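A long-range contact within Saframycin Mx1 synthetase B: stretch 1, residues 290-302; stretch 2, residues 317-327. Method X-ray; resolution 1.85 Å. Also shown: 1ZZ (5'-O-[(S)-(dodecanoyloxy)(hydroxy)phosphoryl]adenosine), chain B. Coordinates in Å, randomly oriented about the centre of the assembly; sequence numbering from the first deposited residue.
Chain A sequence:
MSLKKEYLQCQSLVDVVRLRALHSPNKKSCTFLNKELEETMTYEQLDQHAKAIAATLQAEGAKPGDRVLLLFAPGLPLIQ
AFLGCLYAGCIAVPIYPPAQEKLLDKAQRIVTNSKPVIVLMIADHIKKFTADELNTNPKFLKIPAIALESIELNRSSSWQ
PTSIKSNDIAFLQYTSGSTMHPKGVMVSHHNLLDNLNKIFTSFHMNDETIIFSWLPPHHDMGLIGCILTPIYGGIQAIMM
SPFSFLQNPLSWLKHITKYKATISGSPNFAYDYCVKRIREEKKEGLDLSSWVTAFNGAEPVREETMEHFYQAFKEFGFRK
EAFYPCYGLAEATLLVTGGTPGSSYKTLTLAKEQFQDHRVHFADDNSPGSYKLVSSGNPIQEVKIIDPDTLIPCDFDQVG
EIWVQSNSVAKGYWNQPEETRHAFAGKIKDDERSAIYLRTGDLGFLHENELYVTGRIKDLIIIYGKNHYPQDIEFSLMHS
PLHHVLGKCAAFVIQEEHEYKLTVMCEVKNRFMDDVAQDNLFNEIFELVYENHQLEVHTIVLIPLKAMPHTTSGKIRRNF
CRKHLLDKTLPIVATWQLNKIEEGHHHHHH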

ATOM      1  N   SER A 290     -14.470 -13.905 -13.689  1.00 16.99           N
ATOM      2  CA  SER A 290     -13.824 -12.840 -14.464  1.00 18.60           C
ATOM      3  C   SER A 290     -12.438 -12.487 -13.928  1.00 16.44           C
ATOM      4  O   SER A 290     -11.602 -11.922 -14.651  1.00 14.64           O
ATOM      5  CB  SER A 290     -14.684 -11.556 -14.493  1.00 17.26           C
ATOM      6  OG  SER A 290     -14.769 -10.910 -13.217  1.00 17.48           O
ATOM      7  N   TRP A 291     -12.223 -12.799 -12.650  1.00 15.02           N
ATOM      8  CA  TRP A 291     -11.064 -12.336 -11.880  1.00 14.77           C
ATOM      9  C   TRP A 291      -9.839 -13.207 -12.188  1.00 14.73           C
ATOM     10  O   TRP A 291      -9.606 -14.213 -11.529  1.00 17.81           O
ATOM     11  CB  TRP A 291     -11.419 -12.366 -10.382  1.00 13.37           C
ATOM     12  CG  TRP A 291     -10.441 -11.669  -9.461  1.00 13.59           C
ATOM     13  CD1 TRP A 291      -9.391 -10.861  -9.814  1.00 12.95           C
ATOM     14  CD2 TRP A 291     -10.456 -11.701  -8.030  1.00 12.82           C
ATOM     15  NE1 TRP A 291      -8.741 -10.410  -8.677  1.00 12.07           N
ATOM     16  CE2 TRP A 291      -9.380 -10.909  -7.577  1.00 13.34           C
ATOM     17  CE3 TRP A 291     -11.268 -12.338  -7.087  1.00 13.75           C
ATOM     18  CZ2 TRP A 291      -9.106 -10.727  -6.215  1.00 12.68           C
ATOM     19  CZ3 TRP A 291     -10.994 -12.164  -5.745  1.00 13.29           C
ATOM     20  CH2 TRP A 291      -9.930 -11.360  -5.318  1.00 13.17           C
ATOM     21  N   VAL A 292      -9.079 -12.833 -13.213  1.00 13.44           N
ATOM     22  CA  VAL A 292      -7.980 -13.678 -13.689  1.00 15.08           C
ATOM     23  C   VAL A 292      -6.613 -13.345 -13.112  1.00 15.97           C
ATOM     24  O   VAL A 292      -5.705 -14.161 -13.202  1.00 15.72           O
ATOM     25  CB  VAL A 292      -7.883 -13.702 -15.240  1.00 18.77           C
ATOM     26  CG1 VAL A 292      -9.177 -14.212 -15.841  1.00 18.72           C
ATOM     27  CG2 VAL A 292      -7.497 -12.314 -15.801  1.00 17.06           C
ATOM     28  N   THR A 293      -6.483 -12.163 -12.506  1.00 14.11           N
ATOM     29  CA  THR A 293      -5.242 -11.770 -11.842  1.00 14.10           C
ATOM     30  C   THR A 293      -5.565 -11.185 -10.477  1.00 13.53           C
ATOM     31  O   THR A 293      -6.069 -10.060 -10.370  1.00 12.90           O
ATOM     32  CB  THR A 293      -4.467 -10.727 -12.638  1.00 15.93           C
ATOM     33  OG1 THR A 293      -4.190 -11.244 -13.936  1.00 18.13           O
ATOM     34  CG2 THR A 293      -3.139 -10.388 -11.935  1.00 16.39           C
ATOM     35  N   ALA A 294      -5.300 -11.970  -9.446  1.00 11.77           N
ATOM     36  CA  ALA A 294      -5.531 -11.547  -8.060  1.00 12.74           C
ATOM     37  C   ALA A 294      -4.155 -11.293  -7.485  1.00 13.39           C
ATOM     38  O   ALA A 294      -3.497 -12.231  -6.986  1.00 12.95           O
ATOM     39  CB  ALA A 294      -6.237 -12.645  -7.284  1.00 13.50           C
ATOM     40  N   PHE A 295      -3.675 -10.049  -7.586  1.00 11.30           N
ATOM     41  CA  PHE A 295      -2.275  -9.821  -7.218  1.00 12.36           C
ATOM     42  C   PHE A 295      -2.095  -9.741  -5.706  1.00 11.09           C
ATOM     43  O   PHE A 295      -3.026  -9.394  -4.973  1.00 12.25           O
ATOM     44  CB  PHE A 295      -1.657  -8.628  -7.957  1.00 11.64           C
ATOM     45  CG  PHE A 295      -2.288  -7.308  -7.606  1.00 13.65           C
ATOM     46  CD1 PHE A 295      -3.306  -6.776  -8.389  1.00 13.18           C
ATOM     47  CD2 PHE A 295      -1.842  -6.599  -6.500  1.00 11.94           C
ATOM     48  CE1 PHE A 295      -3.893  -5.553  -8.057  1.00 13.63           C
ATOM     49  CE2 PHE A 295      -2.420  -5.380  -6.164  1.00 14.38           C
ATOM     50  CZ  PHE A 295      -3.434  -4.858  -6.927  1.00 12.30           C
ATOM     51  N   ASN A 296      -0.914 -10.142  -5.258  1.00 10.88           N
ATOM     52  CA  ASN A 296      -0.613 -10.231  -3.852  1.00 13.25           C
ATOM     53  C   ASN A 296       0.795  -9.690  -3.669  1.00 13.20           C
ATOM     54  O   ASN A 296       1.771 -10.365  -3.999  1.00 13.79           O
ATOM     55  CB  ASN A 296      -0.689 -11.696  -3.411  1.00 13.82           C
ATOM     56  CG  ASN A 296      -0.540 -11.869  -1.921  1.00 14.02           C
ATOM     57  OD1 ASN A 296      -0.167 -10.940  -1.206  1.00 14.38           O
ATOM     58  ND2 ASN A 296      -0.802 -13.083  -1.441  1.00 14.17           N
ATOM     59  N   GLY A 297       0.888  -8.467  -3.158  1.00 14.10           N
ATOM     60  CA  GLY A 297       2.169  -7.808  -2.956  1.00 16.32           C
ATOM     61  C   GLY A 297       2.090  -6.743  -1.869  1.00 17.02           C
ATOM     62  O   GLY A 297       0.991  -6.333  -1.491  1.00 17.02           O
ATOM     63  N   ALA A 298       3.264  -6.283  -1.427  1.00 15.05           N
ATOM     64  CA  ALA A 298       3.472  -5.183  -0.479  1.00 16.64           C
ATOM     65  C   ALA A 298       3.918  -5.687   0.889  1.00 18.95           C
ATOM     66  O   ALA A 298       4.356  -4.908   1.748  1.00 17.99           O
ATOM     67  CB  ALA A 298       2.260  -4.259  -0.362  1.00 17.66           C
ATOM     68  N   GLU A 299       3.815  -6.995   1.085  1.00 17.14           N
ATOM     69  CA  GLU A 299       4.253  -7.612   2.331  1.00 17.88           C
ATOM     70  C   GLU A 299       4.467  -9.087   2.077  1.00 17.01           C
ATOM     71  O   GLU A 299       4.174  -9.576   0.994  1.00 14.50           O
ATOM     72  CB  GLU A 299       3.211  -7.409   3.434  1.00 18.30           C
ATOM     73  CG  GLU A 299       1.916  -8.188   3.203  1.00 16.74           C
ATOM     74  CD  GLU A 299       0.855  -7.839   4.234  1.00 19.72           C
ATOM     75  OE1 GLU A 299       0.977  -6.770   4.868  1.00 22.36           O
ATOM     76  OE2 GLU A 299      -0.080  -8.627   4.417  1.00 16.03           O
ATOM     77  N   PRO A 300       4.980  -9.812   3.073  1.00 16.88           N
ATOM     78  CA  PRO A 300       5.277 -11.217   2.754  1.00 17.68           C
ATOM     79  C   PRO A 300       4.063 -12.000   2.259  1.00 16.01           C
ATOM     80  O   PRO A 300       2.974 -11.915   2.795  1.00 15.42           O
ATOM     81  CB  PRO A 300       5.812 -11.763   4.072  1.00 16.75           C
ATOM     82  CG  PRO A 300       6.447 -10.582   4.697  1.00 19.08           C
ATOM     83  CD  PRO A 300       5.527  -9.425   4.378  1.00 18.90           C
ATOM     84  N   VAL A 301       4.282 -12.750   1.196  1.00 15.38           N
ATOM     85  CA  VAL A 301       3.224 -13.475   0.522  1.00 16.14           C
ATOM     86  C   VAL A 301       3.174 -14.922   1.068  1.00 16.27           C
ATOM     87  O   VAL A 301       4.197 -15.623   1.095  1.00 17.03           O
ATOM     88  CB  VAL A 301       3.502 -13.445  -0.998  1.00 15.73           C
ATOM     89  CG1 VAL A 301       2.538 -14.362  -1.757  1.00 14.96           C
ATOM     90  CG2 VAL A 301       3.472 -11.984  -1.518  1.00 14.11           C
ATOM     91  N   ARG A 302       2.015 -15.353   1.551  1.00 15.76           N
ATOM     92  CA  ARG A 302       1.908 -16.658   2.232  1.00 15.58           C
ATOM     93  C   ARG A 302       1.118 -17.709   1.452  1.00 15.86           C
ATOM     94  O   ARG A 302      -0.000 -17.463   1.044  1.00 14.64           O
ATOM     95  CB  ARG A 302       1.282 -16.501   3.627  1.00 14.98           C
ATOM     96  CG  ARG A 302       2.002 -15.497   4.525  1.00 17.76           C
ATOM     97  CD  ARG A 302       1.252 -15.284   5.827  1.00 18.56           C
ATOM     98  NE  ARG A 302       1.297 -16.434   6.737  1.00 21.54           N
ATOM     99  CZ  ARG A 302       0.321 -17.329   6.904  1.00 22.31           C
ATOM    100  NH1 ARG A 302      -0.789 -17.266   6.185  1.00 16.64           N
ATOM    101  NH2 ARG A 302       0.460 -18.314   7.790  1.00 22.15           N
ATOM    102  N   GLY A 317     -16.237 -19.630  -8.461  1.00 19.84           N
ATOM    103  CA  GLY A 317     -15.561 -19.284  -9.700  1.00 20.81           C
ATOM    104  C   GLY A 317     -14.131 -18.794  -9.540  1.00 19.66           C
ATOM    105  O   GLY A 317     -13.434 -18.562 -10.531  1.00 18.46           O
ATOM    106  N   PHE A 318     -13.671 -18.651  -8.302  1.00 18.71           N
ATOM    107  CA  PHE A 318     -12.286 -18.243  -8.100  1.00 17.46           C
ATOM    108  C   PHE A 318     -11.325 -19.387  -8.404  1.00 17.31           C
ATOM    109  O   PHE A 318     -11.502 -20.492  -7.901  1.00 18.06           O
ATOM    110  CB  PHE A 318     -12.030 -17.704  -6.678  1.00 16.80           C
ATOM    111  CG  PHE A 318     -10.614 -17.205  -6.496  1.00 16.23           C
ATOM    112  CD1 PHE A 318     -10.252 -15.942  -6.953  1.00 15.55           C
ATOM    113  CD2 PHE A 318      -9.646 -18.010  -5.918  1.00 14.99           C
ATOM    114  CE1 PHE A 318      -8.936 -15.482  -6.824  1.00 14.39           C
ATOM    115  CE2 PHE A 318      -8.327 -17.579  -5.785  1.00 14.85           C
ATOM    116  CZ  PHE A 318      -7.967 -16.307  -6.244  1.00 15.47           C
ATOM    117  N   ARG A 319     -10.286 -19.121  -9.199  1.00 15.91           N
ATOM    118  CA  ARG A 319      -9.288 -20.135  -9.525  1.00 19.01           C
ATOM    119  C   ARG A 319      -7.939 -19.778  -8.916  1.00 19.30           C
ATOM    120  O   ARG A 319      -7.526 -18.629  -8.951  1.00 16.65           O
ATOM    121  CB  ARG A 319      -9.142 -20.289 -11.052  1.00 21.73           C
ATOM    122  CG  ARG A 319     -10.291 -21.069 -11.694  1.00 23.71           C
ATOM    123  CD  ARG A 319     -10.103 -21.269 -13.216  1.00 27.09           C
ATOM    124  NE  ARG A 319      -8.898 -22.032 -13.501  1.00 29.31           N
ATOM    125  CZ  ARG A 319      -7.746 -21.498 -13.895  1.00 30.02           C
ATOM    126  NH1 ARG A 319      -7.642 -20.193 -14.098  1.00 30.86           N
ATOM    127  NH2 ARG A 319      -6.695 -22.280 -14.107  1.00 32.68           N
ATOM    128  N   LYS A 320      -7.242 -20.760  -8.369  1.00 18.97           N
ATOM    129  CA  LYS A 320      -5.997 -20.451  -7.662  1.00 18.57           C
ATOM    130  C   LYS A 320      -4.932 -19.897  -8.594  1.00 19.25           C
ATOM    131  O   LYS A 320      -4.040 -19.167  -8.146  1.00 17.69           O
ATOM    132  CB  LYS A 320      -5.468 -21.683  -6.911  1.00 20.04           C
ATOM    133  CG  LYS A 320      -4.340 -21.370  -5.907  1.00 18.59           C
ATOM    134  CD  LYS A 320      -3.937 -22.606  -5.078  1.00 21.80           C
ATOM    135  CE  LYS A 320      -2.853 -22.261  -4.026  1.00 20.82           C
ATOM    136  NZ  LYS A 320      -2.362 -23.476  -3.267  1.00 22.15           N
ATOM    137  N   GLU A 321      -5.026 -20.252  -9.879  1.00 18.25           N
ATOM    138  CA  GLU A 321      -4.091 -19.796 -10.895  1.00 20.23           C
ATOM    139  C   GLU A 321      -4.168 -18.276 -11.076  1.00 17.86           C
ATOM    140  O   GLU A 321      -3.281 -17.670 -11.662  1.00 17.54           O
ATOM    141  CB  GLU A 321      -4.398 -20.466 -12.253  1.00 23.36           C
ATOM    142  CG  GLU A 321      -4.128 -21.964 -12.313  1.00 26.11           C
ATOM    143  CD  GLU A 321      -5.163 -22.794 -11.557  1.00 27.88           C
ATOM    144  OE1 GLU A 321      -6.267 -22.283 -11.296  1.00 23.10           O
ATOM    145  OE2 GLU A 321      -4.860 -23.962 -11.221  1.00 29.66           O
ATOM    146  N   ALA A 322      -5.248 -17.671 -10.611  1.00 15.85           N
ATOM    147  CA  ALA A 322      -5.383 -16.221 -10.710  1.00 15.12           C
ATOM    148  C   ALA A 322      -4.356 -15.503  -9.814  1.00 13.91           C
ATOM    149  O   ALA A 322      -3.939 -14.365 -10.095  1.00 14.46           O
ATOM    150  CB  ALA A 322      -6.796 -15.797 -10.331  1.00 15.21           C
ATOM    151  N   PHE A 323      -3.944 -16.158  -8.730  1.00 15.79           N
ATOM    152  CA  PHE A 323      -3.095 -15.489  -7.743  1.00 13.73           C
ATOM    153  C   PHE A 323      -1.785 -15.103  -8.369  1.00 15.02           C
ATOM    154  O   PHE A 323      -1.163 -15.924  -9.050  1.00 15.71           O
ATOM    155  CB  PHE A 323      -2.825 -16.381  -6.532  1.00 15.16           C
ATOM    156  CG  PHE A 323      -3.815 -16.211  -5.422  1.00 14.17           C
ATOM    157  CD1 PHE A 323      -4.002 -14.970  -4.823  1.00 14.86           C
ATOM    158  CD2 PHE A 323      -4.535 -17.290  -4.938  1.00 13.34           C
ATOM    159  CE1 PHE A 323      -4.891 -14.826  -3.770  1.00 13.18           C
ATOM    160  CE2 PHE A 323      -5.433 -17.141  -3.913  1.00 12.12           C
ATOM    161  CZ  PHE A 323      -5.598 -15.901  -3.310  1.00 13.69           C
ATOM    162  N   TYR A 324      -1.364 -13.857  -8.125  1.00 12.17           N
ATOM    163  CA  TYR A 324      -0.198 -13.295  -8.795  1.00 14.80           C
ATOM    164  C   TYR A 324       0.664 -12.571  -7.774  1.00 13.61           C
ATOM    165  O   TYR A 324       0.502 -11.363  -7.579  1.00 13.12           O
ATOM    166  CB  TYR A 324      -0.639 -12.308  -9.882  1.00 13.66           C
ATOM    167  CG  TYR A 324       0.479 -11.810 -10.772  1.00 14.65           C
ATOM    168  CD1 TYR A 324       0.850 -12.507 -11.905  1.00 15.14           C
ATOM    169  CD2 TYR A 324       1.158 -10.633 -10.473  1.00 13.95           C
ATOM    170  CE1 TYR A 324       1.864 -12.051 -12.740  1.00 15.78           C
ATOM    171  CE2 TYR A 324       2.188 -10.162 -11.306  1.00 13.49           C
ATOM    172  CZ  TYR A 324       2.538 -10.888 -12.432  1.00 14.91           C
ATOM    173  OH  TYR A 324       3.557 -10.434 -13.239  1.00 15.57           O
ATOM    174  N   PRO A 325       1.572 -13.314  -7.114  1.00 13.67           N
ATOM    175  CA  PRO A 325       2.537 -12.708  -6.195  1.00 13.35           C
ATOM    176  C   PRO A 325       3.408 -11.729  -6.962  1.00 13.09           C
ATOM    177  O   PRO A 325       3.740 -11.979  -8.117  1.00 12.31           O
ATOM    178  CB  PRO A 325       3.368 -13.903  -5.709  1.00 14.80           C
ATOM    179  CG  PRO A 325       2.476 -15.087  -5.910  1.00 14.38           C
ATOM    180  CD  PRO A 325       1.677 -14.780  -7.147  1.00 13.87           C
ATOM    181  N   CYS A 326       3.760 -10.613  -6.339  1.00 13.24           N
ATOM    182  CA  CYS A 326       4.648  -9.650  -6.994  1.00 12.82           C
ATOM    183  C   CYS A 326       5.389  -8.877  -5.925  1.00 12.05           C
ATOM    184  O   CYS A 326       4.940  -8.813  -4.776  1.00 13.16           O
ATOM    185  CB  CYS A 326       3.856  -8.683  -7.909  1.00 11.99           C
ATOM    186  SG  CYS A 326       2.340  -7.997  -7.220  1.00 13.52           S
ATOM    187  N   TYR A 327       6.502  -8.268  -6.309  1.00 14.26           N
ATOM    188  CA  TYR A 327       7.341  -7.547  -5.352  1.00 13.00           C
ATOM    189  C   TYR A 327       7.668  -6.165  -5.915  1.00 12.03           C
ATOM    190  O   TYR A 327       7.787  -5.995  -7.116  1.00 12.28           O
ATOM    191  CB  TYR A 327       8.637  -8.327  -5.111  1.00 13.22           C
ATOM    192  CG  TYR A 327       9.757  -7.498  -4.487  1.00 12.37           C
ATOM    193  CD1 TYR A 327       9.804  -7.274  -3.120  1.00 12.55           C
ATOM    194  CD2 TYR A 327      10.761  -6.945  -5.275  1.00 12.32           C
ATOM    195  CE1 TYR A 327      10.830  -6.523  -2.539  1.00 13.22           C
ATOM    196  CE2 TYR A 327      11.778  -6.194  -4.693  1.00 12.40           C
ATOM    197  CZ  TYR A 327      11.814  -6.001  -3.342  1.00 13.33           C
ATOM    198  OH  TYR A 327      12.837  -5.250  -2.797  1.00 14.99           O
TER
HETATM  199  P   1ZZ B 589       6.287   0.350  -0.225  1.00 27.29           P
HETATM  200  C1  1ZZ B 589      -2.490  -3.172 -11.387  1.00 19.84           C
HETATM  201  N1  1ZZ B 589       7.325  -5.982   0.142  1.00 20.73           N
HETATM  202  O1  1ZZ B 589       4.647  -2.304  -1.165  1.00 26.48           O
HETATM  203  C2  1ZZ B 589      -1.824  -3.527 -10.051  1.00 15.74           C
HETATM  204  N2  1ZZ B 589       6.394  -6.700  -1.760  1.00 16.13           N
HETATM  205  O2  1ZZ B 589       5.477  -0.151  -1.589  1.00 30.34           O
HETATM  206  C3  1ZZ B 589      -0.306  -3.697 -10.191  1.00 16.89           C
HETATM  207  N3  1ZZ B 589       7.972  -8.326   1.123  1.00 19.79           N
HETATM  208  O3  1ZZ B 589       7.319   1.290  -0.611  1.00 24.51           O
HETATM  209  C4  1ZZ B 589       0.382  -3.613  -8.821  1.00 16.04           C
HETATM  210  N4  1ZZ B 589       7.284 -10.112  -0.341  1.00 18.51           N
HETATM  211  O4  1ZZ B 589       5.215   1.048   0.760  1.00 35.96           O
HETATM  212  C5  1ZZ B 589       1.800  -4.206  -8.825  1.00 16.60           C
HETATM  213  N5  1ZZ B 589       6.280  -9.820  -2.429  1.00 15.58           N
HETATM  214  O5  1ZZ B 589       6.940  -0.943   0.600  1.00 25.13           O
HETATM  215  C6  1ZZ B 589       2.336  -4.183  -7.386  1.00 17.21           C
HETATM  216  O6  1ZZ B 589       7.217  -3.718   1.151  1.00 23.97           O
HETATM  217  C7  1ZZ B 589       3.677  -4.847  -6.987  1.00 15.61           C
HETATM  218  O7  1ZZ B 589       9.765  -4.801   2.048  1.00 23.57           O
HETATM  219  C8  1ZZ B 589       4.080  -4.906  -5.500  1.00 15.64           C
HETATM  220  O8  1ZZ B 589      10.514  -3.050   0.464  1.00 20.22           O
HETATM  221  C9  1ZZ B 589       4.722  -3.568  -5.100  1.00 17.50           C
HETATM  222  C10 1ZZ B 589       4.535  -3.191  -3.611  1.00 18.02           C
HETATM  223  C11 1ZZ B 589       4.982  -1.713  -3.426  1.00 20.47           C
HETATM  224  C12 1ZZ B 589       5.466  -1.524  -1.975  1.00 25.25           C
HETATM  225  C13 1ZZ B 589       7.783  -1.870  -0.049  1.00 26.53           C
HETATM  226  C14 1ZZ B 589       8.164  -2.874   0.847  1.00 23.64           C
HETATM  227  C15 1ZZ B 589       9.374  -3.735   0.332  1.00 20.57           C
HETATM  228  C16 1ZZ B 589       9.313  -4.854   1.031  1.00 24.15           C
HETATM  229  C17 1ZZ B 589       7.879  -5.074   1.043  1.00 22.07           C
HETATM  230  C18 1ZZ B 589       6.668  -5.634  -1.107  1.00 19.13           C
HETATM  231  C19 1ZZ B 589       6.841  -7.849  -0.917  1.00 18.63           C
HETATM  232  C20 1ZZ B 589       7.424  -7.411   0.160  1.00 18.59           C
HETATM  233  C21 1ZZ B 589       7.875  -9.617   0.918  1.00 18.74           C
HETATM  234  C22 1ZZ B 589       6.817  -9.341  -1.181  1.00 17.34           C
HETATM  235  O   HOH W   1     -10.868 -16.547 -10.828  1.00 17.95           O

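How does the contact begin, before the strands pair? W291 points its CA-to-CB bond toward stretch 2, and its ring, at chi1 t, receives the edge of F318 on its face; the six-membered ring and the F318 ring have centroids 5.3 Å apart and planes at 63°, with W291 CE3 3.7 Å from F318 CD1. F318 starts sideways, but its t rotamer brings the end of the ring nearer. A water bridges the backbones alongside this pair, donating to W291 O at 2.7 Å and accepting from R319 N at 3.1 Å. V292, exposed and turned away, contributes its backbone instead: V292 O lies 3.2 Å from A322 CA in a CA-H...O contact.

What joins the two strands at their start? They run parallel, 33° apart in direction, and a ladder of four backbone hydrogen bonds links them. T293 points its CB away, yet its CG2 lies 3.8 Å from Y324 CB. A294 N donates to A322 O at 2.8 Å and nearly straight, and Y324 N to A294 O at 2.9 Å. The small methyl of A294 fits beside two aromatic rings and the methyl of A322, CB lying 3.9 Å from F318 CE1, at that ring's edge, 4.1 Å from F323 CD1 and 4.4 Å from A322 CB.

How do F295 and N296 carry the pairing on? F295 and Y324 share one face of the sheet, and their side-chain ends lead away; near the backbone they still touch, F295 CB to Y324 CD2 at 4.3 Å. F295 CB also meets C326 SG at 4.1 Å, while its ring lies against the dodecanoyl chain of the ligand, with CE1 3.5 Å from 1ZZ C2. N296, on the other face with A294, F323 and P325, completes the ladder: N296 N donates to Y324 O at 3.0 Å, and C326 N to N296 O at 3.1 Å. P325 has no amide hydrogen to give, yet it costs the ladder nothing, because its place falls between the bonds donated by Y324 and C326; its CA instead approaches N296 O at 3.3 Å.

How does the contact close toward the end of stretch 1? At G297 the backbone passes so near C326 that a CB would sit 2.9 Å from C326 O, a clash that glycine avoids. That same carbonyl accepts a hydrogen bond from 1ZZ N5 at 2.9 Å. After the loop turns away, V301 points back toward stretch 2 and packs CG1 against P325 CB at 4.1 Å, beside the adenine, whose N5 lies 3.7 Å from V301 CG2.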